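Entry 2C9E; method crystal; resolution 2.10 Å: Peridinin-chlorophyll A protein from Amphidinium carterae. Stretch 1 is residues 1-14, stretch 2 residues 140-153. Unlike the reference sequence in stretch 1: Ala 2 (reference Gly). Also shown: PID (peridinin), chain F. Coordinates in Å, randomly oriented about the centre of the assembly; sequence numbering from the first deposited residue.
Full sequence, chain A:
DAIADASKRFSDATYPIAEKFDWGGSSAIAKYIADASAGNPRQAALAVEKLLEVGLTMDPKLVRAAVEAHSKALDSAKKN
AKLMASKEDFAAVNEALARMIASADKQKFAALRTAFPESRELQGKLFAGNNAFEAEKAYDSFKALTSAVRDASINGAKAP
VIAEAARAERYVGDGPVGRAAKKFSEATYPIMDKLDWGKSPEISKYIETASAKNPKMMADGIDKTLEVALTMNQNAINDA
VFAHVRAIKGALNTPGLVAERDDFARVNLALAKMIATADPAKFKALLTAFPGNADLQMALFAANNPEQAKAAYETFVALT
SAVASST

Stretch 1 1-14: DAIADASKRFSDAT
Stretch 2, residues 140-153: DSFKALTSAVRDAS

Two helices of the peridinin-chlorophyll A protein, residues 2-14 and a segment beginning at 140 within a longer helix, pack nearly antiparallel, with N-to-C directions 161° apart, axes 8.6 Å apart at closest approach and 516 Å² buried in total. Three CA-CA pairs set the register: Ile 3 to Ala 148 (5.2 Å), Ala 6 to Leu 145 (5.0 Å) and Phe 10 to Ser 141 (5.2 Å). The first helix has phi/psi near -62/-44 until Thr 14 (-100/-25); the second is similar until Ala 152 (-86/-4), and Ser 153 is extended (-61/131).

Asp 1, chi1 p (59°), turns its carboxylate back onto the first helical turn, where Ala 4 N donates to Asp 1 OD1 at 2.8 Å. Small residues let the backbones approach: Ala 6 points toward the partner, its CB 3.9 Å from Leu 145 CA and 4.0 Å from Ala 148 CB. Ala 2, which differs from the reference sequence, places its CB 4.3 Å from Ala 148 CB. Ile 3 leaves its helix sideways, but m,t (-74°, -168°) extends its end to the partner, putting CD1 3.9 Å from Ala 152 CB and 4.3 Å from Val 149 CG2.

Phe 10, chi1 t (175°) and chi2 73°, points toward the second helix. Leu 145, t,t (-151°, -158°), places CD1 4.2 Å from the centroid of the Phe 10 ring in an off-centre CH-pi contact, 29° from the ring normal; the same CD1 lies 3.9 Å from peridinin CM4. Phe 142 repeats the Phe 10 conformation (172°, 72°), but the rings meet obliquely, centroids 5.8 Å apart and planes at 47°. Phe 10 CE1 approaches Phe 142 CB to 3.5 Å, while Phe 142 CE1 reaches peridinin C12 at 3.6 Å. Ser 141, chi1 94° and off the wells, sets OG at the Phe 10 ring edge, 3.4 Å from Phe 10 CD1 and 3.5 Å from Ala 13 CB.

No direct hydrogen bond crosses the interface; a water bridges it instead, donating to Ala 6 O (2.8 Å) and Ser 141 O (2.7 Å). Hydroxyls fold back onto their own helices: Ser 11 OG (m) donates to Ser 7 O at 2.9 Å, Thr 14 OG1 (p) to Phe 10 O at 2.8 Å, and Thr 146 OG1 (p) to Lys 143 O at 2.7 Å. Beyond the contact, Arg 150 (t,t,p) curls so that NH2 forms a salt bridge with Asp 151 OD1 at 3.0 Å.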

# COMPACT_ATOMS: atom_id res chain seq x y z
N ASP A 1 16.70 10.41 -22.28
CA ASP A 1 16.11 9.36 -23.16
C ASP A 1 14.62 9.53 -23.34
O ASP A 1 14.01 10.44 -22.76
CB ASP A 1 16.41 7.94 -22.63
CG ASP A 1 15.87 7.70 -21.22
OD1 ASP A 1 15.04 8.52 -20.75
OD2 ASP A 1 16.27 6.68 -20.60
N ALA A 2 14.02 8.67 -24.16
CA ALA A 2 12.59 8.72 -24.42
C ALA A 2 11.70 8.86 -23.15
O ALA A 2 10.79 9.69 -23.11
CB ALA A 2 12.19 7.48 -25.23
N ILE A 3 11.99 8.06 -22.13
CA ILE A 3 11.21 8.06 -20.88
C ILE A 3 11.37 9.38 -20.18
O ILE A 3 10.38 10.04 -19.82
CB ILE A 3 11.68 6.93 -19.91
CG1 ILE A 3 11.19 5.57 -20.43
CG2 ILE A 3 11.18 7.19 -18.48
CD1 ILE A 3 11.34 4.45 -19.40
N ALA A 4 12.62 9.78 -20.02
CA ALA A 4 12.94 11.03 -19.36
C ALA A 4 12.19 12.19 -20.02
O ALA A 4 11.57 13.00 -19.33
CB ALA A 4 14.47 11.28 -19.40
N ASP A 5 12.22 12.27 -21.35
CA ASP A 5 11.54 13.38 -21.98
C ASP A 5 10.02 13.26 -21.87
O ASP A 5 9.32 14.25 -21.63
CB ASP A 5 11.92 13.51 -23.48
CG ASP A 5 13.45 13.59 -23.72
OD1 ASP A 5 14.23 14.02 -22.82
OD2 ASP A 5 13.86 13.22 -24.84
N ALA A 6 9.48 12.06 -22.05
CA ALA A 6 8.02 11.94 -21.97
C ALA A 6 7.54 12.22 -20.53
O ALA A 6 6.53 12.89 -20.31
CB ALA A 6 7.62 10.57 -22.43
N SER A 7 8.29 11.71 -19.56
CA SER A 7 7.96 11.92 -18.18
C SER A 7 7.99 13.42 -17.89
O SER A 7 7.15 13.96 -17.12
CB SER A 7 8.99 11.21 -17.31
OG SER A 7 8.62 11.28 -15.95
N LYS A 8 8.95 14.10 -18.50
CA LYS A 8 9.07 15.53 -18.29
C LYS A 8 7.80 16.17 -18.80
O LYS A 8 7.20 17.02 -18.11
CB LYS A 8 10.29 16.13 -19.01
CG LYS A 8 10.43 17.64 -18.77
CD LYS A 8 11.88 18.07 -18.80
CE LYS A 8 12.02 19.55 -18.44
NZ LYS A 8 13.46 19.99 -18.49
N ARG A 9 7.39 15.76 -19.99
CA ARG A 9 6.19 16.35 -20.56
C ARG A 9 4.98 16.00 -19.69
O ARG A 9 4.13 16.85 -19.42
CB ARG A 9 6.02 15.87 -22.02
CG ARG A 9 6.42 16.91 -23.07
CD ARG A 9 6.97 16.30 -24.34
NE ARG A 9 8.44 16.31 -24.35
CZ ARG A 9 9.22 15.78 -25.29
NH1 ARG A 9 8.71 15.16 -26.36
NH2 ARG A 9 10.55 15.87 -25.17
N PHE A 10 4.89 14.76 -19.21
CA PHE A 10 3.75 14.39 -18.39
C PHE A 10 3.72 15.24 -17.12
O PHE A 10 2.67 15.75 -16.69
CB PHE A 10 3.83 12.89 -18.04
CG PHE A 10 2.74 12.42 -17.09
CD1 PHE A 10 1.42 12.29 -17.53
CD2 PHE A 10 3.08 12.01 -15.79
CE1 PHE A 10 0.41 11.74 -16.70
CE2 PHE A 10 2.11 11.46 -14.93
CZ PHE A 10 0.74 11.31 -15.38
N SER A 11 4.88 15.39 -16.50
CA SER A 11 5.02 16.19 -15.28
C SER A 11 4.53 17.61 -15.48
O SER A 11 3.79 18.18 -14.67
CB SER A 11 6.50 16.22 -14.86
OG SER A 11 6.94 14.95 -14.44
N ASP A 12 4.97 18.21 -16.57
CA ASP A 12 4.54 19.55 -16.91
C ASP A 12 3.02 19.63 -17.04
O ASP A 12 2.37 20.57 -16.58
CB ASP A 12 5.16 19.98 -18.24
CG ASP A 12 6.61 20.31 -18.11
OD1 ASP A 12 6.94 20.75 -16.99
OD2 ASP A 12 7.41 20.17 -19.09
N ALA A 13 2.44 18.65 -17.71
CA ALA A 13 1.02 18.68 -17.95
C ALA A 13 0.15 18.47 -16.71
O ALA A 13 -0.99 18.98 -16.65
CB ALA A 13 0.68 17.62 -19.03
N THR A 14 0.69 17.75 -15.72
CA THR A 14 -0.09 17.37 -14.56
C THR A 14 0.08 18.16 -13.28
O THR A 14 -0.86 18.22 -12.44
CB THR A 14 0.15 15.89 -14.25
OG1 THR A 14 1.56 15.65 -14.15
CG2 THR A 14 -0.39 15.04 -15.36
N ASP A 140 -3.44 13.01 -22.90
CA ASP A 140 -2.67 12.73 -24.10
C ASP A 140 -1.18 12.62 -23.79
O ASP A 140 -0.49 11.79 -24.38
CB ASP A 140 -2.97 13.72 -25.24
CG ASP A 140 -3.86 13.06 -26.32
OD1 ASP A 140 -5.08 12.85 -26.08
OD2 ASP A 140 -3.32 12.64 -27.38
N SER A 141 -0.70 13.40 -22.82
CA SER A 141 0.71 13.33 -22.44
C SER A 141 0.97 12.03 -21.64
O SER A 141 2.06 11.48 -21.69
CB SER A 141 1.14 14.57 -21.63
OG SER A 141 1.03 14.34 -20.24
N PHE A 142 -0.05 11.56 -20.90
CA PHE A 142 0.07 10.26 -20.17
C PHE A 142 0.23 9.11 -21.22
O PHE A 142 1.09 8.22 -21.07
CB PHE A 142 -1.17 10.02 -19.31
CG PHE A 142 -1.23 8.64 -18.68
CD1 PHE A 142 -0.38 8.29 -17.64
CD2 PHE A 142 -2.13 7.69 -19.13
CE1 PHE A 142 -0.47 7.02 -17.06
CE2 PHE A 142 -2.20 6.44 -18.55
CZ PHE A 142 -1.38 6.12 -17.53
N LYS A 143 -0.57 9.14 -22.29
CA LYS A 143 -0.45 8.13 -23.31
C LYS A 143 0.95 8.11 -23.90
O LYS A 143 1.55 7.04 -24.06
CB LYS A 143 -1.46 8.37 -24.41
CG LYS A 143 -2.92 8.23 -23.93
CD LYS A 143 -3.82 7.96 -25.10
CE LYS A 143 -4.14 9.20 -25.89
NZ LYS A 143 -5.31 8.96 -26.80
N ALA A 144 1.50 9.28 -24.20
CA ALA A 144 2.85 9.31 -24.79
C ALA A 144 3.86 8.72 -23.82
O ALA A 144 4.81 8.05 -24.21
CB ALA A 144 3.23 10.74 -25.21
N LEU A 145 3.68 8.96 -22.53
CA LEU A 145 4.58 8.36 -21.53
C LEU A 145 4.42 6.81 -21.51
O LEU A 145 5.40 6.07 -21.42
CB LEU A 145 4.22 8.88 -20.13
CG LEU A 145 5.24 9.03 -19.03
CD1 LEU A 145 4.51 9.01 -17.75
CD2 LEU A 145 6.29 7.97 -19.05
N THR A 146 3.19 6.32 -21.59
CA THR A 146 3.03 4.88 -21.53
C THR A 146 3.75 4.23 -22.70
O THR A 146 4.30 3.13 -22.55
CB THR A 146 1.52 4.43 -21.49
OG1 THR A 146 0.86 4.76 -22.71
CG2 THR A 146 0.78 5.09 -20.31
N SER A 147 3.77 4.89 -23.86
CA SER A 147 4.46 4.32 -25.02
C SER A 147 5.96 4.32 -24.86
O SER A 147 6.63 3.39 -25.32
CB SER A 147 4.15 5.10 -26.29
OG SER A 147 2.76 5.14 -26.53
N ALA A 148 6.50 5.38 -24.23
CA ALA A 148 7.94 5.45 -24.03
C ALA A 148 8.30 4.33 -23.11
O ALA A 148 9.25 3.61 -23.36
CB ALA A 148 8.35 6.81 -23.40
N VAL A 149 7.51 4.16 -22.04
CA VAL A 149 7.72 3.08 -21.07
C VAL A 149 7.59 1.67 -21.68
O VAL A 149 8.41 0.79 -21.41
CB VAL A 149 6.75 3.22 -19.90
CG1 VAL A 149 6.90 2.05 -18.97
CG2 VAL A 149 7.04 4.54 -19.18
N ARG A 150 6.55 1.46 -22.47
CA ARG A 150 6.33 0.17 -23.12
C ARG A 150 7.56 -0.09 -24.00
O ARG A 150 8.18 -1.13 -23.88
CB ARG A 150 5.09 0.24 -24.00
CG ARG A 150 4.71 -1.10 -24.70
CD ARG A 150 3.79 -0.85 -25.90
NE ARG A 150 4.49 0.08 -26.80
CZ ARG A 150 3.92 1.13 -27.37
NH1 ARG A 150 2.63 1.37 -27.15
NH2 ARG A 150 4.68 2.00 -28.06
N ASP A 151 7.92 0.86 -24.86
CA ASP A 151 9.08 0.66 -25.72
C ASP A 151 10.32 0.26 -24.91
O ASP A 151 11.08 -0.61 -25.32
CB ASP A 151 9.36 1.92 -26.56
CG ASP A 151 8.31 2.15 -27.65
OD1 ASP A 151 7.57 1.19 -27.98
OD2 ASP A 151 8.21 3.27 -28.19
N ALA A 152 10.52 0.86 -23.75
CA ALA A 152 11.69 0.53 -22.97
C ALA A 152 11.55 -0.69 -22.06
O ALA A 152 12.52 -1.12 -21.46
CB ALA A 152 12.15 1.78 -22.15
N SER A 153 10.39 -1.29 -21.98
CA SER A 153 10.18 -2.41 -21.06
C SER A 153 10.97 -3.70 -21.14
O SER A 153 11.04 -4.31 -22.21
CB SER A 153 8.73 -2.84 -21.07
OG SER A 153 8.57 -3.94 -20.19
C1 PID F . 0.43 0.28 -20.57
C2 PID F . 0.42 -0.72 -21.74
C3 PID F . 1.25 -1.96 -21.38
C4 PID F . 2.69 -1.51 -21.13
C5 PID F . 2.84 -0.62 -19.89
C6 PID F . 1.67 0.37 -19.68
C7 PID F . 2.00 1.53 -18.96
C8 PID F . 1.33 2.03 -17.85
C9 PID F . 1.70 3.17 -17.13
C10 PID F . 2.79 4.01 -17.36
C11 PID F . 1.12 3.62 -16.01
C12 PID F . 1.80 4.68 -15.55
C13 PID F . 1.48 5.39 -14.39
C14 PID F . 2.16 6.49 -13.85
C15 PID F . 1.70 7.07 -12.67
C16 PID F . 2.28 8.15 -12.01
C17 PID F . 1.75 8.65 -10.82
C18 PID F . 2.34 9.71 -10.13
C19 PID F . 1.87 10.23 -8.93
C20 PID F . 2.57 11.26 -8.30
C21 PID F . 2.24 11.85 -7.08
C22 PID F . 3.06 12.85 -6.55
C23 PID F . 2.82 13.41 -5.40
C24 PID F . 2.59 13.90 -4.21
C25 PID F . 3.16 13.26 -2.93
C26 PID F . 1.98 12.92 -2.01
C27 PID F . 1.05 14.11 -1.77
C28 PID F . 0.55 14.74 -3.08
C29 PID F . 1.71 15.13 -4.00
C30 PID F . -0.03 13.47 0.25
C31 PID F . -1.28 13.05 1.04
CM1 PID F . -0.45 1.51 -20.81
CM2 PID F . 4.17 0.11 -20.04
CM3 PID F . 2.94 -1.56 -18.68
CM4 PID F . 3.41 7.04 -14.55
CM5 PID F . 1.02 11.38 -6.28
CM6 PID F . 3.88 11.94 -3.25
CM7 PID F . 4.15 14.20 -2.25
CM8 PID F . 1.16 15.63 -5.34
O1 PID F . 0.46 -0.26 -19.25
O2 PID F . 1.24 -2.90 -22.46
O3 PID F . 3.59 3.91 -18.29
O4 PID F . 2.85 4.95 -16.37
O5 PID F . 2.52 16.14 -3.37
O6 PID F . -0.12 13.61 -1.10
O7 PID F . 1.01 13.74 0.85
O HOH W 1 4.50 12.44 -22.16